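Local coordinates for 378aa long hypothetical citrate synthase (Sulfolobus tokodaii, PDB 1VGM), which is probably a citrate synthase-family protein, largely helical, that assembles as a dimer, at residues T99-L104 with S205-A210. Residues are numbered along the deposited sequence; the frame is centred on the assembly and turned at random.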
ATOM      1  N   THR A  99      -3.062   9.250   3.496  1.00  3.19           N
ATOM      2  CA  THR A  99      -4.474   9.615   3.436  1.00  5.80           C
ATOM      3  C   THR A  99      -4.755  10.571   2.282  1.00  5.50           C
ATOM      4  O   THR A  99      -5.690  10.359   1.520  1.00  5.01           O
ATOM      5  CB  THR A  99      -4.947  10.296   4.740  1.00  3.69           C
ATOM      6  OG1 THR A  99      -4.694   9.434   5.855  1.00  4.78           O
ATOM      7  CG2 THR A  99      -6.443  10.588   4.660  1.00  4.91           C
ATOM      8  N   ALA A 100      -3.948  11.623   2.167  1.00  4.52           N
ATOM      9  CA  ALA A 100      -4.103  12.586   1.080  1.00  6.38           C
ATOM     10  C   ALA A 100      -4.053  11.895  -0.277  1.00  7.41           C
ATOM     11  O   ALA A 100      -4.859  12.191  -1.160  1.00  9.03           O
ATOM     12  CB  ALA A 100      -3.017  13.664   1.161  1.00  2.83           C
ATOM     13  N   PHE A 101      -3.113  10.971  -0.448  1.00  6.00           N
ATOM     14  CA  PHE A 101      -2.966  10.298  -1.736  1.00  8.58           C
ATOM     15  C   PHE A 101      -4.115   9.338  -2.025  1.00  7.48           C
ATOM     16  O   PHE A 101      -4.373   9.017  -3.182  1.00  7.44           O
ATOM     17  CB  PHE A 101      -1.630   9.552  -1.803  1.00  7.11           C
ATOM     18  CG  PHE A 101      -0.510  10.386  -2.359  1.00  8.64           C
ATOM     19  CD1 PHE A 101      -0.139  10.276  -3.696  1.00  7.42           C
ATOM     20  CD2 PHE A 101       0.142  11.319  -1.554  1.00  7.09           C
ATOM     21  CE1 PHE A 101       0.855  11.088  -4.231  1.00  4.86           C
ATOM     22  CE2 PHE A 101       1.146  12.145  -2.078  1.00  4.87           C
ATOM     23  CZ  PHE A 101       1.503  12.029  -3.417  1.00  7.00           C
ATOM     24  N   GLY A 102      -4.792   8.889  -0.967  1.00  3.02           N
ATOM     25  CA  GLY A 102      -5.994   8.091  -1.121  1.00  3.06           C
ATOM     26  C   GLY A 102      -7.120   8.930  -1.678  1.00  3.91           C
ATOM     27  O   GLY A 102      -7.866   8.486  -2.560  1.00  3.92           O
ATOM     28  N   ILE A 103      -7.228  10.162  -1.188  1.00  2.78           N
ATOM     29  CA  ILE A 103      -8.191  11.108  -1.736  1.00  5.38           C
ATOM     30  C   ILE A 103      -7.916  11.485  -3.198  1.00  7.96           C
ATOM     31  O   ILE A 103      -8.851  11.569  -3.996  1.00  7.47           O
ATOM     32  CB  ILE A 103      -8.251  12.384  -0.868  1.00  8.03           C
ATOM     33  CG1 ILE A 103      -8.873  12.038   0.488  1.00  7.59           C
ATOM     34  CG2 ILE A 103      -9.064  13.468  -1.573  1.00  6.26           C
ATOM     35  CD1 ILE A 103      -8.746  13.126   1.528  1.00  5.87           C
ATOM     36  N   LEU A 104      -6.650  11.697  -3.555  1.00  7.68           N
ATOM     37  CA  LEU A 104      -6.301  11.989  -4.945  1.00  7.02           C
ATOM     38  C   LEU A 104      -6.650  10.813  -5.862  1.00  6.20           C
ATOM     39  O   LEU A 104      -7.220  11.002  -6.938  1.00  3.88           O
ATOM     40  CB  LEU A 104      -4.803  12.323  -5.075  1.00  7.90           C
ATOM     41  CG  LEU A 104      -4.272  13.575  -4.358  1.00  9.55           C
ATOM     42  CD1 LEU A 104      -2.788  13.741  -4.623  1.00  9.39           C
ATOM     43  CD2 LEU A 104      -5.020  14.806  -4.827  1.00  9.35           C
ATOM     44  N   SER A 205      -2.814   5.515  -6.027  1.00  7.30           N
ATOM     45  CA  SER A 205      -2.906   4.413  -5.078  1.00  7.48           C
ATOM     46  C   SER A 205      -1.606   3.603  -5.002  1.00  5.20           C
ATOM     47  O   SER A 205      -1.317   3.002  -3.972  1.00  7.64           O
ATOM     48  CB  SER A 205      -4.072   3.495  -5.453  1.00  8.09           C
ATOM     49  OG  SER A 205      -5.302   4.206  -5.437  1.00 11.49           O
ATOM     50  N   CYS A 206      -0.820   3.587  -6.075  1.00  1.60           N
ATOM     51  CA  CYS A 206       0.493   2.944  -6.018  1.00  5.72           C
ATOM     52  C   CYS A 206       1.421   3.711  -5.092  1.00  5.75           C
ATOM     53  O   CYS A 206       2.245   3.122  -4.392  1.00  3.84           O
ATOM     54  CB  CYS A 206       1.126   2.862  -7.406  1.00  7.33           C
ATOM     55  SG  CYS A 206       0.243   1.783  -8.538  1.00  5.39           S
ATOM     56  N   ILE A 207       1.278   5.032  -5.084  1.00  2.38           N
ATOM     57  CA  ILE A 207       1.995   5.848  -4.123  1.00  6.18           C
ATOM     58  C   ILE A 207       1.427   5.683  -2.722  1.00  2.19           C
ATOM     59  O   ILE A 207       2.175   5.618  -1.746  1.00  2.11           O
ATOM     60  CB  ILE A 207       1.962   7.339  -4.523  1.00  4.33           C
ATOM     61  CG1 ILE A 207       2.622   7.525  -5.892  1.00  8.52           C
ATOM     62  CG2 ILE A 207       2.730   8.163  -3.508  1.00 11.42           C
ATOM     63  CD1 ILE A 207       3.979   6.839  -6.010  1.00  4.66           C
ATOM     64  N   VAL A 208       0.104   5.601  -2.613  1.00  3.46           N
ATOM     65  CA  VAL A 208      -0.507   5.225  -1.334  1.00  4.86           C
ATOM     66  C   VAL A 208       0.209   4.013  -0.725  1.00  4.47           C
ATOM     67  O   VAL A 208       0.618   4.033   0.440  1.00  4.16           O
ATOM     68  CB  VAL A 208      -2.005   4.878  -1.502  1.00  4.39           C
ATOM     69  CG1 VAL A 208      -2.529   4.220  -0.235  1.00  2.09           C
ATOM     70  CG2 VAL A 208      -2.804   6.138  -1.806  1.00  4.66           C
ATOM     71  N   ALA A 209       0.357   2.959  -1.518  1.00  5.34           N
ATOM     72  CA  ALA A 209       0.954   1.716  -1.039  1.00  6.11           C
ATOM     73  C   ALA A 209       2.382   1.950  -0.544  1.00  6.26           C
ATOM     74  O   ALA A 209       2.740   1.533   0.561  1.00  6.86           O
ATOM     75  CB  ALA A 209       0.946   0.676  -2.159  1.00  5.00           C
ATOM     76  N   ALA A 210       3.191   2.626  -1.362  1.00  5.12           N
ATOM     77  CA  ALA A 210       4.564   2.967  -0.987  1.00  4.00           C
ATOM     78  C   ALA A 210       4.597   3.667   0.367  1.00  1.60           C
ATOM     79  O   ALA A 210       5.437   3.375   1.220  1.00  1.60           O
ATOM     80  CB  ALA A 210       5.199   3.875  -2.058  1.00  2.17           C
TER
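Phe101 and Ile207 meet through a CH-pi contact. The methyl CG2 of Ile207 sits over one face of the Phe101 ring, 3.8 Å from its centroid and 25° off the ring normal. It is displaced toward the rim, on the CD1 and CE1 side, and lies 3.5 Å from CE1 of Phe101. In Ile207, CG1 lies beside the backbone N (chi1 -60°), which leaves CG2 anti to it and facing the ring. The end of the side chain leads away from helix 93-108. Ile207 also packs on Trp343 and Leu344 of helix 331-353.

The second interaction is apolar packing against backbone. Val208 presses one methyl, CG2, onto the neighbouring helix. CG2 of Val208 is 3.5 Å from C of Phe101 and 3.5 Å from N of Gly102, so it rests on the peptide that joins them. It also lies 3.6 Å from CB of Phe101. Gly102 has no side chain, and the methyl meets bare main chain there.

Segments 99-104 and 205-210 run nearly antiparallel, at 165°, and their axes come within 8.4 Å. Phe101 faces Val208 with CA atoms 5.7 Å apart. All four touching residues are buried. Phe101 also packs on Thr128 and Ile131 of helix 117-139.

The pair is part of the dimer interface. Val208 packs on Val208 of the second subunit, and Ser205 OG hydrogen-bonds to Glu98 of the second subunit. Helices 93-108 and 203-214 form an antiparallel pair there, consistent with the sandwich of antiparallel helix pairs at the dimer interface of the citrate synthase fold.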